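Local coordinates for intracellular protein transport protein USO1 (Saccharomyces cerevisiae S288c, PDB 6LSU) that tethers membranes as part of protein transport from the endoplasmic reticulum to the Golgi complex, this chain being its globular head region, at residues A[329-342]-A[362-376]. Sequence-based numbering, arbitrary orientation.
Sequences QNALLDSSVLMVVL and AANMVRSNEHAQLEF
Q329 and M365 bury the most surface here, and they illustrate how a helix end can be sealed by a side-chain amide while its flank packs by apolar contact. The chain of Q329 runs extended beyond CG to the C-terminal end of helix 354-366, where NE2 donates to two backbone carbonyls at the helix end and the turn after it: N364 O at 3.0 Å and R367 O at 3.0 Å, the latter lying in the plane of the glutamine amide. OE1 of the same amide accepts a nearly straight bond (174°) from N369 ND2 at 3.1 Å, which comes from above its carbonyl plane, the two amides being turned 72° apart. A second bond leaves N369 ND2 for N330 OD1, also 3.1 Å long. With its OD1, N369 takes the N-cap of helix 370-376, accepting from A372 N, so the asparagine joins one helix start to the flank of another.

The thioether of M365 packs against helix 337-346. Bent at chi3, it slides antiparallel past L338, its SD lying 4.1 Å from L338 CD1, and its methyl end points to V341, where the fine geometry is doubtful. L338, with CG anti to the backbone N, is a knob in the hole formed by A362, M365, V366 and F376. Beside it, L342 CD1 meets F376 CE1 at 3.5 Å. Helices 337-342 and 362-366 run nearly antiparallel, at 152°, while L430 of helix 421-435 packs on A362. Such packing of helices 325-333, 337-346 and 354-366, with short turns at 334-336 and 367-369, is characteristic of an armadillo repeat, here ARM 6 meeting the start of ARM 7 in the alpha-solenoid.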
ATOM      1  N   GLN A 329      -9.745  12.974  -8.309  1.00 56.40           N
ATOM      2  CA  GLN A 329     -10.833  12.235  -7.641  1.00 54.26           C
ATOM      3  C   GLN A 329     -12.080  12.360  -8.527  1.00 58.39           C
ATOM      4  O   GLN A 329     -12.635  11.304  -8.961  1.00 52.38           O
ATOM      5  CB  GLN A 329     -11.074  12.720  -6.218  1.00 55.36           C
ATOM      6  CG  GLN A 329     -10.168  12.092  -5.162  1.00 61.25           C
ATOM      7  CD  GLN A 329     -10.355  12.785  -3.831  1.00 60.47           C
ATOM      8  OE1 GLN A 329     -10.623  13.995  -3.790  1.00 56.33           O
ATOM      9  NE2 GLN A 329     -10.325  11.992  -2.761  1.00 52.88           N
ATOM     10  N   ASN A 330     -12.470  13.620  -8.799  1.00 67.88           N
ATOM     11  CA  ASN A 330     -13.625  14.026  -9.646  1.00 65.31           C
ATOM     12  C   ASN A 330     -13.523  13.374 -11.026  1.00 56.74           C
ATOM     13  O   ASN A 330     -14.494  12.762 -11.448  1.00 65.50           O
ATOM     14  CB  ASN A 330     -13.708  15.549  -9.749  1.00 72.41           C
ATOM     15  CG  ASN A 330     -14.142  16.235  -8.469  1.00 70.61           C
ATOM     16  OD1 ASN A 330     -14.688  15.611  -7.570  1.00 70.57           O
ATOM     17  ND2 ASN A 330     -13.955  17.544  -8.408  1.00 77.45           N
ATOM     18  N   ALA A 331     -12.352  13.446 -11.661  1.00 57.49           N
ATOM     19  CA  ALA A 331     -12.066  12.743 -12.930  1.00 57.21           C
ATOM     20  C   ALA A 331     -12.373  11.242 -12.777  1.00 59.00           C
ATOM     21  O   ALA A 331     -13.115  10.686 -13.619  1.00 59.44           O
ATOM     22  CB  ALA A 331     -10.644  13.004 -13.372  1.00 57.04           C
ATOM     23  N   LEU A 332     -11.837  10.582 -11.747  1.00 63.58           N
ATOM     24  CA  LEU A 332     -12.025   9.100 -11.592  1.00 62.94           C
ATOM     25  C   LEU A 332     -13.503   8.760 -11.355  1.00 62.70           C
ATOM     26  O   LEU A 332     -13.917   7.617 -11.707  1.00 59.64           O
ATOM     27  CB  LEU A 332     -11.156   8.589 -10.447  1.00 60.79           C
ATOM     28  CG  LEU A 332      -9.669   8.553 -10.737  1.00 64.13           C
ATOM     29  CD1 LEU A 332      -8.887   8.552  -9.437  1.00 69.03           C
ATOM     30  CD2 LEU A 332      -9.311   7.370 -11.601  1.00 68.50           C
ATOM     31  N   LEU A 333     -14.259   9.694 -10.760  1.00 65.62           N
ATOM     32  CA  LEU A 333     -15.681   9.478 -10.420  1.00 69.91           C
ATOM     33  C   LEU A 333     -16.514   9.549 -11.699  1.00 74.52           C
ATOM     34  O   LEU A 333     -17.508   8.788 -11.790  1.00 72.97           O
ATOM     35  CB  LEU A 333     -16.131  10.510  -9.390  1.00 69.71           C
ATOM     36  CG  LEU A 333     -16.188  10.001  -7.959  1.00 78.50           C
ATOM     37  CD1 LEU A 333     -16.890  11.038  -7.112  1.00 86.58           C
ATOM     38  CD2 LEU A 333     -16.922   8.673  -7.853  1.00 77.42           C
ATOM     39  N   ASP A 334     -16.055  10.346 -12.667  1.00 75.27           N
ATOM     40  CA  ASP A 334     -16.695  10.533 -13.993  1.00 81.49           C
ATOM     41  C   ASP A 334     -16.338   9.375 -14.936  1.00 80.55           C
ATOM     42  O   ASP A 334     -16.466   9.564 -16.164  1.00 91.27           O
ATOM     43  CB  ASP A 334     -16.273  11.860 -14.635  1.00 89.76           C
ATOM     44  CG  ASP A 334     -17.184  12.290 -15.776  1.00 94.58           C
ATOM     45  OD1 ASP A 334     -18.268  11.654 -15.932  1.00 96.63           O
ATOM     46  OD2 ASP A 334     -16.822  13.261 -16.478  1.00 96.22           O
ATOM     47  N   SER A 335     -15.914   8.228 -14.415  1.00 77.39           N
ATOM     48  CA  SER A 335     -15.706   6.984 -15.204  1.00 78.08           C
ATOM     49  C   SER A 335     -16.309   5.806 -14.439  1.00 68.34           C
ATOM     50  O   SER A 335     -17.054   6.065 -13.489  1.00 65.69           O
ATOM     51  CB  SER A 335     -14.235   6.778 -15.522  1.00 77.95           C
ATOM     52  OG  SER A 335     -13.491   6.397 -14.375  1.00 83.97           O
ATOM     53  N   SER A 336     -16.002   4.570 -14.839  1.00 64.82           N
ATOM     54  CA  SER A 336     -16.459   3.356 -14.113  1.00 74.67           C
ATOM     55  C   SER A 336     -15.463   2.931 -13.014  1.00 68.86           C
ATOM     56  O   SER A 336     -15.725   1.926 -12.347  1.00 69.69           O
ATOM     57  CB  SER A 336     -16.790   2.236 -15.083  1.00 81.87           C
ATOM     58  OG  SER A 336     -15.797   2.092 -16.097  1.00 88.08           O
ATOM     59  N   VAL A 337     -14.394   3.686 -12.751  1.00 65.46           N
ATOM     60  CA  VAL A 337     -13.233   3.139 -11.985  1.00 65.89           C
ATOM     61  C   VAL A 337     -13.668   2.815 -10.553  1.00 60.76           C
ATOM     62  O   VAL A 337     -13.405   1.685 -10.123  1.00 56.70           O
ATOM     63  CB  VAL A 337     -11.981   4.031 -12.039  1.00 67.67           C
ATOM     64  CG1 VAL A 337     -10.819   3.357 -11.332  1.00 69.96           C
ATOM     65  CG2 VAL A 337     -11.572   4.324 -13.460  1.00 70.48           C
ATOM     66  N   LEU A 338     -14.356   3.727  -9.873  1.00 59.48           N
ATOM     67  CA  LEU A 338     -14.825   3.543  -8.474  1.00 58.16           C
ATOM     68  C   LEU A 338     -15.668   2.289  -8.364  1.00 58.66           C
ATOM     69  O   LEU A 338     -15.480   1.501  -7.401  1.00 80.15           O
ATOM     70  CB  LEU A 338     -15.676   4.717  -8.003  1.00 59.81           C
ATOM     71  CG  LEU A 338     -16.122   4.604  -6.535  1.00 66.89           C
ATOM     72  CD1 LEU A 338     -14.917   4.469  -5.604  1.00 65.13           C
ATOM     73  CD2 LEU A 338     -16.985   5.799  -6.119  1.00 59.56           C
ATOM     74  N   MET A 339     -16.614   2.142  -9.255  1.00 56.40           N
ATOM     75  CA  MET A 339     -17.548   1.011  -9.244  1.00 61.36           C
ATOM     76  C   MET A 339     -16.718  -0.232  -9.533  1.00 57.59           C
ATOM     77  O   MET A 339     -16.974  -1.281  -8.978  1.00 69.86           O
ATOM     78  CB  MET A 339     -18.639   1.191 -10.309  1.00 62.28           C
ATOM     79  CG  MET A 339     -19.716   0.156 -10.185  1.00 67.70           C
ATOM     80  SD  MET A 339     -20.611   0.452  -8.637  1.00 78.53           S
ATOM     81  CE  MET A 339     -20.893  -1.262  -8.160  1.00 75.76           C
ATOM     82  N   VAL A 340     -15.781  -0.145 -10.447  1.00 59.27           N
ATOM     83  CA  VAL A 340     -14.965  -1.352 -10.787  1.00 56.56           C
ATOM     84  C   VAL A 340     -14.083  -1.744  -9.581  1.00 54.50           C
ATOM     85  O   VAL A 340     -14.003  -2.968  -9.302  1.00 58.85           O
ATOM     86  CB  VAL A 340     -14.145  -1.147 -12.064  1.00 54.48           C
ATOM     87  CG1 VAL A 340     -13.262  -2.365 -12.327  1.00 59.82           C
ATOM     88  CG2 VAL A 340     -15.080  -0.925 -13.241  1.00 56.72           C
ATOM     89  N   VAL A 341     -13.415  -0.795  -8.913  1.00 48.73           N
ATOM     90  CA  VAL A 341     -12.532  -1.246  -7.798  1.00 53.42           C
ATOM     91  C   VAL A 341     -13.388  -1.797  -6.629  1.00 50.05           C
ATOM     92  O   VAL A 341     -12.953  -2.711  -5.995  1.00 49.14           O
ATOM     93  CB  VAL A 341     -11.427  -0.236  -7.404  1.00 49.54           C
ATOM     94  CG1 VAL A 341     -10.934   0.609  -8.555  1.00 50.87           C
ATOM     95  CG2 VAL A 341     -11.762   0.576  -6.216  1.00 50.82           C
ATOM     96  N   LEU A 342     -14.592  -1.282  -6.389  1.00 53.45           N
ATOM     97  CA  LEU A 342     -15.495  -1.770  -5.314  1.00 51.32           C
ATOM     98  C   LEU A 342     -16.020  -3.131  -5.679  1.00 51.00           C
ATOM     99  O   LEU A 342     -16.205  -3.901  -4.748  1.00 55.30           O
ATOM    100  CB  LEU A 342     -16.687  -0.834  -5.108  1.00 56.13           C
ATOM    101  CG  LEU A 342     -16.384   0.510  -4.457  1.00 53.51           C
ATOM    102  CD1 LEU A 342     -17.658   1.359  -4.406  1.00 58.37           C
ATOM    103  CD2 LEU A 342     -15.807   0.306  -3.079  1.00 51.05           C
ATOM    104  N   ALA A 362     -10.094   2.607  -3.278  1.00 50.56           N
ATOM    105  CA  ALA A 362     -11.390   3.322  -3.161  1.00 49.96           C
ATOM    106  C   ALA A 362     -11.274   4.383  -2.074  1.00 48.20           C
ATOM    107  O   ALA A 362     -11.897   5.412  -2.212  1.00 50.42           O
ATOM    108  CB  ALA A 362     -12.564   2.388  -2.875  1.00 48.56           C
ATOM    109  N   ALA A 363     -10.510   4.148  -1.018  1.00 51.55           N
ATOM    110  CA  ALA A 363     -10.463   5.113   0.108  1.00 55.00           C
ATOM    111  C   ALA A 363      -9.753   6.382  -0.404  1.00 47.47           C
ATOM    112  O   ALA A 363     -10.152   7.471  -0.066  1.00 50.12           O
ATOM    113  CB  ALA A 363      -9.822   4.492   1.341  1.00 51.14           C
ATOM    114  N   ASN A 364      -8.687   6.230  -1.144  1.00 48.28           N
ATOM    115  CA  ASN A 364      -7.971   7.379  -1.754  1.00 52.14           C
ATOM    116  C   ASN A 364      -8.875   8.138  -2.749  1.00 50.93           C
ATOM    117  O   ASN A 364      -8.928   9.353  -2.721  1.00 53.43           O
ATOM    118  CB  ASN A 364      -6.729   6.893  -2.455  1.00 53.72           C
ATOM    119  CG  ASN A 364      -5.614   6.610  -1.484  1.00 56.82           C
ATOM    120  OD1 ASN A 364      -5.398   7.363  -0.523  1.00 51.91           O
ATOM    121  ND2 ASN A 364      -4.865   5.567  -1.824  1.00 63.52           N
ATOM    122  N   MET A 365      -9.684   7.415  -3.495  1.00 49.23           N
ATOM    123  CA  MET A 365     -10.648   7.996  -4.453  1.00 50.97           C
ATOM    124  C   MET A 365     -11.714   8.907  -3.796  1.00 55.09           C
ATOM    125  O   MET A 365     -12.169   9.858  -4.495  1.00 60.78           O
ATOM    126  CB  MET A 365     -11.347   6.868  -5.214  1.00 48.62           C
ATOM    127  CG  MET A 365     -10.333   6.040  -6.036  1.00 51.85           C
ATOM    128  SD  MET A 365     -11.231   5.225  -7.325  1.00 62.44           S
ATOM    129  CE  MET A 365     -10.940   3.519  -6.951  1.00 52.51           C
ATOM    130  N   VAL A 366     -12.126   8.675  -2.541  1.00 52.75           N
ATOM    131  CA  VAL A 366     -13.327   9.370  -1.964  1.00 48.25           C
ATOM    132  C   VAL A 366     -12.951  10.238  -0.774  1.00 42.70           C
ATOM    133  O   VAL A 366     -13.727  11.101  -0.394  1.00 47.94           O
ATOM    134  CB  VAL A 366     -14.432   8.397  -1.573  1.00 46.81           C
ATOM    135  CG1 VAL A 366     -14.789   7.475  -2.701  1.00 48.79           C
ATOM    136  CG2 VAL A 366     -14.064   7.600  -0.357  1.00 54.31           C
ATOM    137  N   ARG A 367     -11.769  10.051  -0.229  1.00 42.71           N
ATOM    138  CA  ARG A 367     -11.377  10.758   0.998  1.00 45.08           C
ATOM    139  C   ARG A 367     -11.610  12.257   0.845  1.00 46.68           C
ATOM    140  O   ARG A 367     -10.950  12.869   0.040  1.00 56.48           O
ATOM    141  CB  ARG A 367      -9.900  10.488   1.279  1.00 49.84           C
ATOM    142  CG  ARG A 367      -9.439  11.099   2.608  1.00 53.45           C
ATOM    143  CD  ARG A 367      -8.405  10.315   3.396  1.00 53.97           C
ATOM    144  NE  ARG A 367      -7.606   9.518   2.476  1.00 60.93           N
ATOM    145  CZ  ARG A 367      -7.522   8.202   2.473  1.00 59.29           C
ATOM    146  NH1 ARG A 367      -8.144   7.507   3.384  1.00 62.99           N
ATOM    147  NH2 ARG A 367      -6.826   7.574   1.549  1.00 67.11           N
ATOM    148  N   SER A 368     -12.496  12.839   1.623  1.00 54.47           N
ATOM    149  CA  SER A 368     -12.598  14.325   1.794  1.00 58.39           C
ATOM    150  C   SER A 368     -13.181  15.051   0.569  1.00 57.43           C
ATOM    151  O   SER A 368     -12.780  16.169   0.320  1.00 62.56           O
ATOM    152  CB  SER A 368     -11.246  14.878   2.104  1.00 53.32           C
ATOM    153  OG  SER A 368     -11.220  15.179   3.466  1.00 62.62           O
ATOM    154  N   ASN A 369     -14.062  14.404  -0.182  1.00 58.68           N
ATOM    155  CA  ASN A 369     -14.615  14.901  -1.460  1.00 52.96           C
ATOM    156  C   ASN A 369     -16.111  14.669  -1.321  1.00 54.67           C
ATOM    157  O   ASN A 369     -16.490  13.491  -1.547  1.00 52.87           O
ATOM    158  CB  ASN A 369     -13.999  14.111  -2.605  1.00 55.49           C
ATOM    159  CG  ASN A 369     -14.409  14.572  -3.984  1.00 56.38           C
ATOM    160  OD1 ASN A 369     -15.597  14.789  -4.275  1.00 57.27           O
ATOM    161  ND2 ASN A 369     -13.420  14.669  -4.856  1.00 55.46           N
ATOM    162  N   GLU A 370     -16.869  15.688  -0.850  1.00 51.16           N
ATOM    163  CA  GLU A 370     -18.347  15.635  -0.770  1.00 53.27           C
ATOM    164  C   GLU A 370     -18.895  14.818  -1.961  1.00 52.04           C
ATOM    165  O   GLU A 370     -19.640  13.864  -1.771  1.00 62.26           O
ATOM    166  CB  GLU A 370     -18.914  17.057  -0.818  1.00 60.41           C
ATOM    167  CG  GLU A 370     -19.197  17.717   0.516  1.00 65.91           C
ATOM    168  CD  GLU A 370     -20.444  18.592   0.478  1.00 74.41           C
ATOM    169  OE1 GLU A 370     -20.423  19.725   1.051  1.00 81.80           O
ATOM    170  OE2 GLU A 370     -21.428  18.148  -0.164  1.00 86.86           O
ATOM    171  N   HIS A 371     -18.544  15.213  -3.177  1.00 53.73           N
ATOM    172  CA  HIS A 371     -19.124  14.651  -4.425  1.00 51.09           C
ATOM    173  C   HIS A 371     -18.830  13.132  -4.476  1.00 51.14           C
ATOM    174  O   HIS A 371     -19.770  12.317  -4.773  1.00 51.20           O
ATOM    175  CB  HIS A 371     -18.567  15.377  -5.669  1.00 54.51           C
ATOM    176  CG  HIS A 371     -19.127  14.768  -6.899  1.00 46.99           C
ATOM    177  ND1 HIS A 371     -18.379  14.259  -7.888  1.00 45.02           N
ATOM    178  CD2 HIS A 371     -20.384  14.419  -7.173  1.00 46.75           C
ATOM    179  CE1 HIS A 371     -19.149  13.633  -8.744  1.00 46.01           C
ATOM    180  NE2 HIS A 371     -20.378  13.723  -8.331  1.00 46.60           N
ATOM    181  N   ALA A 372     -17.578  12.745  -4.214  1.00 45.01           N
ATOM    182  CA  ALA A 372     -17.182  11.312  -4.116  1.00 52.20           C
ATOM    183  C   ALA A 372     -17.948  10.609  -2.979  1.00 46.62           C
ATOM    184  O   ALA A 372     -18.592   9.594  -3.254  1.00 51.47           O
ATOM    185  CB  ALA A 372     -15.670  11.151  -4.017  1.00 48.96           C
ATOM    186  N   GLN A 373     -17.999  11.189  -1.804  1.00 42.13           N
ATOM    187  CA  GLN A 373     -18.743  10.651  -0.639  1.00 44.02           C
ATOM    188  C   GLN A 373     -20.257  10.570  -0.896  1.00 54.03           C
ATOM    189  O   GLN A 373     -20.901   9.508  -0.559  1.00 53.54           O
ATOM    190  CB  GLN A 373     -18.456  11.521   0.576  1.00 40.07           C
ATOM    191  CG  GLN A 373     -16.987  11.424   0.973  1.00 46.75           C
ATOM    192  CD  GLN A 373     -16.553  12.527   1.896  1.00 45.31           C
ATOM    193  OE1 GLN A 373     -17.223  13.534   2.032  1.00 56.12           O
ATOM    194  NE2 GLN A 373     -15.459  12.311   2.601  1.00 45.51           N
ATOM    195  N   LEU A 374     -20.866  11.649  -1.422  1.00 55.71           N
ATOM    196  CA  LEU A 374     -22.322  11.579  -1.694  1.00 58.77           C
ATOM    197  C   LEU A 374     -22.614  10.576  -2.830  1.00 54.58           C
ATOM    198  O   LEU A 374     -23.618   9.911  -2.773  1.00 59.67           O
ATOM    199  CB  LEU A 374     -22.843  12.988  -1.959  1.00 59.05           C
ATOM    200  CG  LEU A 374     -22.894  13.844  -0.696  1.00 55.70           C
ATOM    201  CD1 LEU A 374     -23.168  15.278  -1.051  1.00 58.66           C
ATOM    202  CD2 LEU A 374     -23.966  13.355   0.247  1.00 63.02           C
ATOM    203  N   GLU A 375     -21.694  10.323  -3.748  1.00 59.07           N
ATOM    204  CA  GLU A 375     -21.970   9.334  -4.816  1.00 61.65           C
ATOM    205  C   GLU A 375     -21.860   7.936  -4.210  1.00 70.01           C
ATOM    206  O   GLU A 375     -22.745   7.068  -4.493  1.00 71.71           O
ATOM    207  CB  GLU A 375     -21.041   9.596  -5.989  1.00 64.81           C
ATOM    208  CG  GLU A 375     -21.584  10.699  -6.861  1.00 68.54           C
ATOM    209  CD  GLU A 375     -22.835  10.280  -7.624  1.00 72.14           C
ATOM    210  OE1 GLU A 375     -23.975  10.728  -7.267  1.00 62.68           O
ATOM    211  OE2 GLU A 375     -22.673   9.495  -8.577  1.00 79.64           O
ATOM    212  N   PHE A 376     -20.824   7.776  -3.372  1.00 65.78           N
ATOM    213  CA  PHE A 376     -20.511   6.541  -2.613  1.00 59.24           C
ATOM    214  C   PHE A 376     -21.735   6.061  -1.833  1.00 55.21           C
ATOM    215  O   PHE A 376     -22.099   4.872  -1.890  1.00 59.36           O
ATOM    216  CB  PHE A 376     -19.324   6.794  -1.685  1.00 60.00           C
ATOM    217  CG  PHE A 376     -18.681   5.510  -1.239  1.00 57.88           C
ATOM    218  CD1 PHE A 376     -17.858   4.808  -2.104  1.00 52.08           C
ATOM    219  CD2 PHE A 376     -18.945   5.000   0.025  1.00 54.32           C
ATOM    220  CE1 PHE A 376     -17.283   3.621  -1.696  1.00 56.47           C
ATOM    221  CE2 PHE A 376     -18.405   3.798   0.419  1.00 54.28           C
ATOM    222  CZ  PHE A 376     -17.579   3.105  -0.432  1.00 56.50           C
TER